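Local coordinates for protein serine repeat antigen 5 (Plasmodium falciparum, PDB 6X42) that adopts the papain-family cysteine protease fold as a pseudo-zymogen of the malaria parasite, and probably works other than as an ordinary protease, at residues A191-E196 / F268-S273; N210-D215 / P263-F268; E235-W240 / K257-G262. One frame throughout, in Å; residues are numbered along the deposited sequence.

Contact 1 (A191-E196 / F268-S273); sequences AYIKAE and FNFIHS. With CA (calcium ion), chain B.
Tyr-192 engages Ser-273 and His-272 through both polar groups of its backbone. Its N-H meets Ser-273 O at 2.9 Å in a nearly straight bond (166° at the hydrogen), while Tyr-192 O accepts from His-272 N at 3.0 Å. Ala-191 and Ile-193 turn their backbone bonds the other way, to strand 219-230, which places strand 189-193 inside the sheet of this papain-family protein, between that strand and strand 273-280. Where direct pairing ends a water takes over, accepting from Lys-194 N and donating to Phe-270 O at 2.8 Å.

The loop ahead of Ser-273 holds itself in shape. Asn-269 OD1 accepts from Ile-271 N at 2.9 Å, an Asx turn, and asparagine suits the place because its amide still has ND2 to give to Met-260 O. Ser-273 OG lies in the plane of the His-272 ring and is hydrogen-bonded to ND1 of that ring at 2.9 Å; the same oxygen packs against Tyr-192 CB.

Apolar branches fill the buried side. Phe-270 has CG anti to its backbone N (chi1 174°), which brings that atom toward Ile-193; the ring then crosses the isoleucine obliquely, CE2 lying 3.7 Å from CG2 of Ile-193 and CZ meeting CD1. A branched isoleucine offers two methyls to one ring. Farther along, Glu-196 OE2 binds a calcium ion at 2.3 Å, a site that Asn-197 and Asp-214 share.

With water and an amide side chain serving backbone groups that strand pairing does not reach, an irregular loop can probably join the sheet without leaving these groups unserved.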
loop_
_atom_site.group_PDB
_atom_site.type_symbol
_atom_site.label_atom_id
_atom_site.label_comp_id
_atom_site.label_asym_id
_atom_site.label_seq_id
_atom_site.Cartn_x
_atom_site.Cartn_y
_atom_site.Cartn_z
ATOM N N ALA A 191 3.291 -2.707 1.129
ATOM C CA ALA A 191 4.489 -3.530 0.996
ATOM C C ALA A 191 5.683 -2.648 0.693
ATOM O O ALA A 191 5.552 -1.648 -0.025
ATOM C CB ALA A 191 4.347 -4.595 -0.105
ATOM N N TYR A 192 6.851 -3.023 1.185
ATOM C CA TYR A 192 8.101 -2.283 0.923
ATOM C C TYR A 192 8.960 -3.084 -0.035
ATOM O O TYR A 192 9.056 -4.256 0.147
ATOM C CB TYR A 192 8.877 -1.934 2.194
ATOM C CG TYR A 192 8.647 -0.498 2.576
ATOM C CD1 TYR A 192 7.680 -0.153 3.499
ATOM C CD2 TYR A 192 9.317 0.524 1.927
ATOM C CE1 TYR A 192 7.427 1.170 3.812
ATOM C CE2 TYR A 192 9.073 1.853 2.224
ATOM C CZ TYR A 192 8.128 2.177 3.177
ATOM O OH TYR A 192 7.876 3.481 3.481
ATOM N N ILE A 193 9.495 -2.425 -1.044
ATOM C CA ILE A 193 10.435 -2.967 -2.009
ATOM C C ILE A 193 11.594 -1.985 -2.159
ATOM O O ILE A 193 11.547 -0.848 -1.698
ATOM C CB ILE A 193 9.775 -3.236 -3.382
ATOM C CG1 ILE A 193 9.288 -1.939 -4.051
ATOM C CG2 ILE A 193 8.609 -4.206 -3.215
ATOM C CD1 ILE A 193 8.870 -2.145 -5.511
ATOM N N LYS A 194 12.651 -2.432 -2.828
ATOM C CA LYS A 194 13.717 -1.532 -3.254
ATOM C C LYS A 194 13.379 -1.070 -4.668
ATOM O O LYS A 194 13.219 -1.896 -5.575
ATOM C CB LYS A 194 15.095 -2.193 -3.174
ATOM C CG LYS A 194 16.225 -1.162 -3.036
ATOM C CD LYS A 194 17.566 -1.797 -2.721
ATOM C CE LYS A 194 18.578 -0.766 -2.265
ATOM N NZ LYS A 194 19.895 -1.413 -2.019
ATOM N N ALA A 195 13.247 0.249 -4.845
ATOM C CA ALA A 195 12.754 0.793 -6.111
ATOM C C ALA A 195 13.612 0.340 -7.286
ATOM O O ALA A 195 13.092 0.118 -8.391
ATOM C CB ALA A 195 12.705 2.321 -6.067
ATOM N N GLU A 196 14.929 0.224 -7.076
ATOM C CA GLU A 196 15.798 -0.203 -8.167
ATOM C C GLU A 196 15.288 -1.477 -8.826
ATOM O O GLU A 196 15.473 -1.672 -10.031
ATOM C CB GLU A 196 17.238 -0.409 -7.671
ATOM C CG GLU A 196 17.455 -1.688 -6.864
ATOM C CD GLU A 196 18.899 -1.951 -6.455
ATOM O OE1 GLU A 196 19.663 -0.972 -6.251
ATOM O OE2 GLU A 196 19.246 -3.140 -6.260
ATOM N N PHE A 268 17.199 -12.893 -0.442
ATOM C CA PHE A 268 16.145 -11.984 -0.024
ATOM C C PHE A 268 14.971 -12.057 -0.984
ATOM O O PHE A 268 15.158 -12.101 -2.199
ATOM C CB PHE A 268 16.676 -10.555 -0.056
ATOM C CG PHE A 268 17.912 -10.359 0.760
ATOM C CD1 PHE A 268 19.133 -10.051 0.166
ATOM C CD2 PHE A 268 17.856 -10.478 2.132
ATOM C CE1 PHE A 268 20.273 -9.862 0.930
ATOM C CE2 PHE A 268 18.989 -10.287 2.905
ATOM C CZ PHE A 268 20.200 -9.991 2.295
ATOM N N ASN A 269 13.767 -12.030 -0.423
ATOM C CA ASN A 269 12.556 -11.975 -1.224
ATOM C C ASN A 269 12.366 -10.574 -1.795
ATOM O O ASN A 269 12.739 -9.576 -1.180
ATOM C CB ASN A 269 11.336 -12.336 -0.382
ATOM C CG ASN A 269 10.126 -12.698 -1.225
ATOM O OD1 ASN A 269 9.288 -11.838 -1.569
ATOM N ND2 ASN A 269 10.022 -13.956 -1.574
ATOM N N PHE A 270 11.741 -10.507 -2.979
ATOM C CA PHE A 270 11.405 -9.220 -3.586
ATOM C C PHE A 270 10.551 -8.336 -2.665
ATOM O O PHE A 270 10.732 -7.106 -2.624
ATOM C CB PHE A 270 10.693 -9.462 -4.933
ATOM C CG PHE A 270 10.178 -8.210 -5.562
ATOM C CD1 PHE A 270 11.016 -7.381 -6.273
ATOM C CD2 PHE A 270 8.855 -7.857 -5.430
ATOM C CE1 PHE A 270 10.524 -6.206 -6.833
ATOM C CE2 PHE A 270 8.365 -6.693 -5.981
ATOM C CZ PHE A 270 9.196 -5.859 -6.688
ATOM N N ILE A 271 9.638 -8.929 -1.904
ATOM C CA ILE A 271 8.859 -8.193 -0.918
ATOM C C ILE A 271 9.679 -8.171 0.368
ATOM O O ILE A 271 9.869 -9.194 1.014
ATOM C CB ILE A 271 7.487 -8.838 -0.676
ATOM C CG1 ILE A 271 6.665 -8.921 -1.975
ATOM C CG2 ILE A 271 6.767 -8.098 0.425
ATOM C CD1 ILE A 271 6.344 -7.597 -2.629
ATOM N N HIS A 272 10.156 -6.996 0.763
ATOM C CA HIS A 272 10.937 -6.872 1.986
ATOM C C HIS A 272 10.071 -7.048 3.223
ATOM O O HIS A 272 10.457 -7.733 4.186
ATOM C CB HIS A 272 11.623 -5.500 1.992
ATOM C CG HIS A 272 12.408 -5.245 3.231
ATOM N ND1 HIS A 272 11.834 -4.739 4.380
ATOM C CD2 HIS A 272 13.707 -5.483 3.521
ATOM C CE1 HIS A 272 12.756 -4.682 5.326
ATOM N NE2 HIS A 272 13.903 -5.114 4.826
ATOM N N SER A 273 8.916 -6.407 3.233
ATOM C CA SER A 273 8.078 -6.332 4.409
ATOM C C SER A 273 6.701 -5.868 3.982
ATOM O O SER A 273 6.519 -5.287 2.906
ATOM C CB SER A 273 8.692 -5.401 5.455
ATOM O OG SER A 273 9.069 -4.157 4.910
HETATM CA CA CA B . 18.503 -5.332 -6.331
HETATM O O HOH W 1 12.697 -5.304 -3.304
HETATM O O HOH W 2 17.682 -7.599 -6.667
#

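Contact 2 (N210-D215 / P263-F268); sequences NLCGDD and PTHCHF. With CA (calcium ion), chain C; CA (calcium ion), chain B.
Pro-263 meets Asn-210 tip to tip at the start of a type I beta turn, Pro-263 to Cys-266, which a disulfide ties to the loop 210-215. Proline suits the first position: having no N-H to satisfy, it sets its ring carbon CD 3.6 Å from Asn-210 OD1, with CG near ND2. At His-265 the imidazole approaches the sulfur of Cys-212 obliquely, NE2 lying 3.5 Å from SG.

Cys-266 closes the turn with its N-H on Pro-263 O and bonds to Cys-212, SG to SG 2.0 Å, at a chi3 of -84°, close to the relaxed right angle of a disulfide. Cys-212 O in turn accepts from a water that binds a calcium ion, and Asp-214 grips that ion with both carboxylate oxygens.

Phe-268 ends the walk. Its O accepts from Gly-213 N at 2.9 Å, the donor standing well above the carbonyl plane, and its N gives to a water. Its ring lies under the backbone of Asp-214 and Asp-215: Asp-215 CA sits over the centre in a CH-pi contact, 3.7 Å from the centroid. CE2 of the ring touches Asp-215 OD1 at 3.5 Å, the same oxygen that binds a second calcium ion at 2.3 Å.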
loop_
_atom_site.group_PDB
_atom_site.type_symbol
_atom_site.label_atom_id
_atom_site.label_comp_id
_atom_site.label_asym_id
_atom_site.label_seq_id
_atom_site.Cartn_x
_atom_site.Cartn_y
_atom_site.Cartn_z
ATOM N N ASN A 210 10.212 -12.050 -12.016
ATOM C CA ASN A 210 10.798 -13.086 -11.162
ATOM C C ASN A 210 12.203 -12.654 -10.779
ATOM O O ASN A 210 13.107 -12.654 -11.607
ATOM C CB ASN A 210 10.823 -14.443 -11.875
ATOM C CG ASN A 210 11.253 -15.586 -10.950
ATOM O OD1 ASN A 210 10.686 -15.773 -9.882
ATOM N ND2 ASN A 210 12.217 -16.378 -11.386
ATOM N N LEU A 211 12.407 -12.306 -9.518
ATOM C CA LEU A 211 13.689 -11.746 -9.132
ATOM C C LEU A 211 13.817 -11.753 -7.620
ATOM O O LEU A 211 12.836 -11.904 -6.892
ATOM C CB LEU A 211 13.843 -10.319 -9.660
ATOM C CG LEU A 211 12.987 -9.222 -9.015
ATOM C CD1 LEU A 211 13.557 -7.876 -9.442
ATOM C CD2 LEU A 211 11.528 -9.356 -9.375
ATOM N N CYS A 212 15.048 -11.571 -7.174
ATOM C CA CYS A 212 15.358 -11.423 -5.767
ATOM C C CYS A 212 15.184 -9.977 -5.308
ATOM O O CYS A 212 15.322 -9.033 -6.079
ATOM C CB CYS A 212 16.831 -11.788 -5.523
ATOM S SG CYS A 212 17.399 -13.441 -6.072
ATOM N N GLY A 213 14.930 -9.826 -4.019
ATOM C CA GLY A 213 15.028 -8.544 -3.358
ATOM C C GLY A 213 16.438 -8.280 -2.868
ATOM O O GLY A 213 17.402 -8.968 -3.228
ATOM N N ASP A 214 16.550 -7.253 -2.041
ATOM C CA ASP A 214 17.804 -6.811 -1.457
ATOM C C ASP A 214 17.683 -6.858 0.058
ATOM O O ASP A 214 16.625 -7.147 0.608
ATOM C CB ASP A 214 18.119 -5.399 -1.947
ATOM C CG ASP A 214 18.335 -5.355 -3.442
ATOM O OD1 ASP A 214 19.418 -5.723 -3.944
ATOM O OD2 ASP A 214 17.415 -5.001 -4.175
ATOM N N ASP A 215 18.775 -6.517 0.735
ATOM C CA ASP A 215 18.782 -6.543 2.188
ATOM C C ASP A 215 17.837 -5.499 2.767
ATOM O O ASP A 215 17.316 -5.676 3.874
ATOM C CB ASP A 215 20.218 -6.263 2.632
ATOM C CG ASP A 215 20.531 -6.677 4.043
ATOM O OD1 ASP A 215 19.709 -7.336 4.727
ATOM O OD2 ASP A 215 21.688 -6.370 4.425
ATOM N N PRO A 263 13.402 -16.596 -7.567
ATOM C CA PRO A 263 14.396 -17.643 -7.812
ATOM C C PRO A 263 14.842 -18.320 -6.527
ATOM O O PRO A 263 14.923 -17.705 -5.462
ATOM C CB PRO A 263 15.557 -16.886 -8.466
ATOM C CG PRO A 263 14.964 -15.653 -9.017
ATOM C CD PRO A 263 13.801 -15.306 -8.157
ATOM N N THR A 264 15.155 -19.609 -6.646
ATOM C CA THR A 264 15.480 -20.396 -5.462
ATOM C C THR A 264 16.764 -19.915 -4.799
ATOM O O THR A 264 16.903 -20.024 -3.576
ATOM C CB THR A 264 15.573 -21.869 -5.838
ATOM O OG1 THR A 264 16.620 -22.044 -6.797
ATOM C CG2 THR A 264 14.275 -22.335 -6.441
ATOM N N HIS A 265 17.692 -19.349 -5.569
ATOM C CA HIS A 265 18.972 -18.946 -5.002
ATOM C C HIS A 265 18.889 -17.673 -4.165
ATOM O O HIS A 265 19.867 -17.340 -3.492
ATOM C CB HIS A 265 20.010 -18.749 -6.111
ATOM C CG HIS A 265 19.796 -17.514 -6.924
ATOM N ND1 HIS A 265 19.131 -17.524 -8.131
ATOM C CD2 HIS A 265 20.157 -16.229 -6.703
ATOM C CE1 HIS A 265 19.090 -16.297 -8.616
ATOM N NE2 HIS A 265 19.706 -15.493 -7.771
ATOM N N CYS A 266 17.760 -16.965 -4.171
ATOM C CA CYS A 266 17.720 -15.636 -3.581
ATOM C C CYS A 266 17.942 -15.683 -2.079
ATOM O O CYS A 266 17.307 -16.468 -1.369
ATOM C CB CYS A 266 16.346 -15.007 -3.807
ATOM S SG CYS A 266 15.931 -14.679 -5.486
ATOM N N HIS A 267 18.817 -14.812 -1.585
ATOM C CA HIS A 267 18.909 -14.612 -0.147
ATOM C C HIS A 267 17.731 -13.795 0.374
ATOM O O HIS A 267 17.282 -13.999 1.507
ATOM C CB HIS A 267 20.225 -13.914 0.197
ATOM C CG HIS A 267 21.440 -14.688 -0.212
ATOM N ND1 HIS A 267 21.435 -16.058 -0.359
ATOM C CD2 HIS A 267 22.702 -14.285 -0.494
ATOM C CE1 HIS A 267 22.639 -16.467 -0.722
ATOM N NE2 HIS A 267 23.426 -15.410 -0.812
ATOM N N PHE A 268 17.199 -12.893 -0.442
ATOM C CA PHE A 268 16.145 -11.984 -0.024
ATOM C C PHE A 268 14.971 -12.057 -0.984
ATOM O O PHE A 268 15.158 -12.101 -2.199
ATOM C CB PHE A 268 16.676 -10.555 -0.056
ATOM C CG PHE A 268 17.912 -10.359 0.760
ATOM C CD1 PHE A 268 19.133 -10.051 0.166
ATOM C CD2 PHE A 268 17.856 -10.478 2.132
ATOM C CE1 PHE A 268 20.273 -9.862 0.930
ATOM C CE2 PHE A 268 18.989 -10.287 2.905
ATOM C CZ PHE A 268 20.200 -9.991 2.295
HETATM CA CA CA C . 17.743 -6.852 5.857
HETATM CA CA CA B . 18.503 -5.332 -6.331
HETATM O O HOH W 2 17.682 -7.599 -6.667
HETATM O O HOH W 3 18.881 -12.010 -2.770
HETATM O O HOH W 4 15.963 -5.575 6.783
HETATM O O HOH W 5 18.478 -7.663 7.938
#

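Contact 3 (E235-W240 / K257-G262); sequences EKKSYW and KVDMYG
Met-260 lays its side chain across the indole of Trp-240, the two crossing at about a right angle. Its CB starts 3.8 Å from Ser-238 O, the carbonyl that takes the Met-260 N-H at 2.9 Å. CG comes next, 3.6 Å from the centroid of the five-membered ring and over its face, a CH-pi contact. Because chi2 is anti (-173°), SD is carried on over the six-membered ring, 4.1 Å from its centroid, a Met-aromatic contact; on the side of the sulfur turned from the indole lies Ser-238 CB. The terminal CE also lies over the face of the six-membered ring, 3.7 Å from Trp-240 CZ3, and reaches Tyr-239 O. An unbranched, polarisable methionine can thus follow a wide flat ring. Indole NE1 donates a hydrogen bond to a water, at 2.9 Å, that donates to Met-260 O.

The two strands, 236-243 and 255-259, form an antiparallel beta hairpin of the papain-like sheet. Trp-240 and Val-258 are a hydrogen-bonded pair, each N-H on the other's O, and Tyr-239 with Asp-259 is a non-hydrogen-bonded pair. Lys-257 runs alongside the Tyr-239 ring, its CD 3.9 Å from the centroid, so that its aliphatic part covers one face. Helix 172-186 packs on both Trp-240 and Met-260.

Asp-259 ends the strand with an Asx turn: its OD1 accepts from Tyr-261 N and Gly-262 N, while OD2 is hydrogen-bonded to Tyr-229 OH. One water joins OD1 to Lys-237 NZ, a second to Ser-238 N; both residues line the pocket of the bound triiodobenzene dicarboxylate.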
loop_
_atom_site.group_PDB
_atom_site.type_symbol
_atom_site.label_atom_id
_atom_site.label_comp_id
_atom_site.label_asym_id
_atom_site.label_seq_id
_atom_site.Cartn_x
_atom_site.Cartn_y
_atom_site.Cartn_z
ATOM N N GLU A 235 7.020 -24.449 -14.512
ATOM C CA GLU A 235 6.803 -24.734 -13.102
ATOM C C GLU A 235 5.555 -24.021 -12.613
ATOM O O GLU A 235 5.358 -22.839 -12.897
ATOM C CB GLU A 235 7.992 -24.258 -12.275
ATOM C CG GLU A 235 9.342 -24.777 -12.730
ATOM C CD GLU A 235 10.469 -24.179 -11.898
ATOM O OE1 GLU A 235 10.803 -22.982 -12.078
ATOM O OE2 GLU A 235 10.995 -24.909 -11.026
ATOM N N LYS A 236 4.740 -24.727 -11.837
ATOM C CA LYS A 236 3.579 -24.108 -11.208
ATOM C C LYS A 236 4.042 -23.202 -10.078
ATOM O O LYS A 236 4.778 -23.628 -9.183
ATOM C CB LYS A 236 2.635 -25.184 -10.669
ATOM C CG LYS A 236 1.857 -25.912 -11.766
ATOM C CD LYS A 236 0.937 -26.964 -11.202
ATOM N N LYS A 237 3.610 -21.940 -10.131
ATOM C CA LYS A 237 4.074 -20.883 -9.243
ATOM C C LYS A 237 2.886 -19.986 -8.896
ATOM O O LYS A 237 1.764 -20.214 -9.357
ATOM C CB LYS A 237 5.173 -20.065 -9.945
ATOM C CG LYS A 237 6.461 -20.825 -10.236
ATOM C CD LYS A 237 7.238 -21.123 -8.982
ATOM C CE LYS A 237 8.586 -21.762 -9.295
ATOM N NZ LYS A 237 9.436 -21.889 -8.081
ATOM N N SER A 238 3.143 -18.930 -8.116
ATOM C CA SER A 238 2.122 -17.956 -7.745
ATOM C C SER A 238 2.708 -16.558 -7.845
ATOM O O SER A 238 3.923 -16.371 -7.767
ATOM C CB SER A 238 1.612 -18.182 -6.308
ATOM O OG SER A 238 1.122 -19.504 -6.136
ATOM N N TYR A 239 1.829 -15.574 -8.004
ATOM C CA TYR A 239 2.247 -14.183 -8.115
ATOM C C TYR A 239 1.434 -13.290 -7.185
ATOM O O TYR A 239 0.275 -13.580 -6.872
ATOM C CB TYR A 239 2.096 -13.671 -9.568
ATOM C CG TYR A 239 0.694 -13.731 -10.121
ATOM C CD1 TYR A 239 -0.209 -12.708 -9.907
ATOM C CD2 TYR A 239 0.252 -14.834 -10.858
ATOM C CE1 TYR A 239 -1.493 -12.773 -10.407
ATOM C CE2 TYR A 239 -1.039 -14.895 -11.353
ATOM C CZ TYR A 239 -1.908 -13.865 -11.118
ATOM O OH TYR A 239 -3.208 -13.909 -11.580
ATOM N N TRP A 240 2.049 -12.173 -6.778
ATOM C CA TRP A 240 1.353 -11.021 -6.228
ATOM C C TRP A 240 0.997 -10.066 -7.357
ATOM O O TRP A 240 1.778 -9.894 -8.298
ATOM C CB TRP A 240 2.257 -10.239 -5.259
ATOM C CG TRP A 240 2.719 -10.986 -4.051
ATOM C CD1 TRP A 240 4.003 -11.189 -3.680
ATOM C CD2 TRP A 240 1.903 -11.619 -3.046
ATOM N NE1 TRP A 240 4.057 -11.907 -2.505
ATOM C CE2 TRP A 240 2.776 -12.177 -2.097
ATOM C CE3 TRP A 240 0.523 -11.752 -2.854
ATOM C CZ2 TRP A 240 2.320 -12.885 -1.002
ATOM C CZ3 TRP A 240 0.072 -12.455 -1.766
ATOM C CH2 TRP A 240 0.972 -13.009 -0.853
ATOM N N LYS A 257 2.852 -7.797 -11.881
ATOM C CA LYS A 257 2.798 -9.102 -11.226
ATOM C C LYS A 257 4.217 -9.574 -10.942
ATOM O O LYS A 257 5.119 -9.373 -11.760
ATOM C CB LYS A 257 2.085 -10.133 -12.108
ATOM C CG LYS A 257 0.629 -9.826 -12.336
ATOM C CD LYS A 257 -0.039 -10.884 -13.211
ATOM C CE LYS A 257 -1.482 -10.537 -13.475
ATOM N NZ LYS A 257 -1.614 -9.515 -14.541
ATOM N N VAL A 258 4.416 -10.195 -9.789
ATOM C CA VAL A 258 5.741 -10.662 -9.392
ATOM C C VAL A 258 5.599 -12.009 -8.699
ATOM O O VAL A 258 4.691 -12.217 -7.888
ATOM C CB VAL A 258 6.471 -9.602 -8.526
ATOM C CG1 VAL A 258 5.730 -9.328 -7.226
ATOM C CG2 VAL A 258 7.904 -9.989 -8.240
ATOM N N ASP A 259 6.499 -12.925 -9.035
ATOM C CA ASP A 259 6.498 -14.250 -8.418
ATOM C C ASP A 259 6.665 -14.123 -6.908
ATOM O O ASP A 259 7.531 -13.395 -6.411
ATOM C CB ASP A 259 7.639 -15.069 -9.034
ATOM C CG ASP A 259 7.536 -16.552 -8.727
ATOM O OD1 ASP A 259 7.801 -16.901 -7.562
ATOM O OD2 ASP A 259 7.164 -17.343 -9.626
ATOM N N MET A 260 5.816 -14.839 -6.168
ATOM C CA MET A 260 5.795 -14.702 -4.721
ATOM C C MET A 260 7.083 -15.187 -4.063
ATOM O O MET A 260 7.478 -14.691 -3.002
ATOM C CB MET A 260 4.694 -15.581 -4.161
ATOM C CG MET A 260 3.324 -15.012 -4.264
ATOM S SD MET A 260 2.183 -16.097 -3.351
ATOM C CE MET A 260 0.647 -15.389 -3.981
ATOM N N TYR A 261 7.710 -16.197 -4.630
ATOM C CA TYR A 261 8.878 -16.793 -3.996
ATOM C C TYR A 261 10.171 -16.384 -4.685
ATOM O O TYR A 261 11.204 -16.270 -4.024
ATOM C CB TYR A 261 8.715 -18.324 -3.888
ATOM C CG TYR A 261 7.604 -18.771 -2.914
ATOM C CD1 TYR A 261 7.866 -19.022 -1.553
ATOM C CD2 TYR A 261 6.305 -18.936 -3.353
ATOM C CE1 TYR A 261 6.844 -19.437 -0.679
ATOM C CE2 TYR A 261 5.285 -19.334 -2.493
ATOM C CZ TYR A 261 5.553 -19.599 -1.162
ATOM O OH TYR A 261 4.523 -20.007 -0.311
ATOM N N GLY A 262 10.129 -16.111 -5.982
ATOM C CA GLY A 262 11.295 -15.734 -6.733
ATOM C C GLY A 262 12.247 -16.891 -6.965
ATOM O O GLY A 262 11.965 -18.047 -6.618
HETATM O O HOH W 6 9.598 -19.049 -7.515
HETATM O O HOH W 7 5.757 -18.706 -6.647
HETATM O O HOH W 8 6.509 -12.775 -1.173
#

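How the contacts relate
Contacts 1 and 3 are buried and reach the same sheet, whereas contact 2 lies at the surface. Backbone hydrogen bonds and apolar packing carry both interior contacts, with regular strand pairing in contact 3 and a loop meeting a strand in contact 1; the surface one relies on a covalent link, a turn and calcium ligands. All three draw on one continuous run of chain from strand 255-259 to strand 273-280, and Phe-268 belongs to both contact 1 and contact 2, which a calcium ion also bridges. Phe-270 touches Leu-211 of contact 2 and Val-258 of contact 3, so its ring sits where all three meet, and the loops of contacts 2 and 3 nest within the one closed by contact 1.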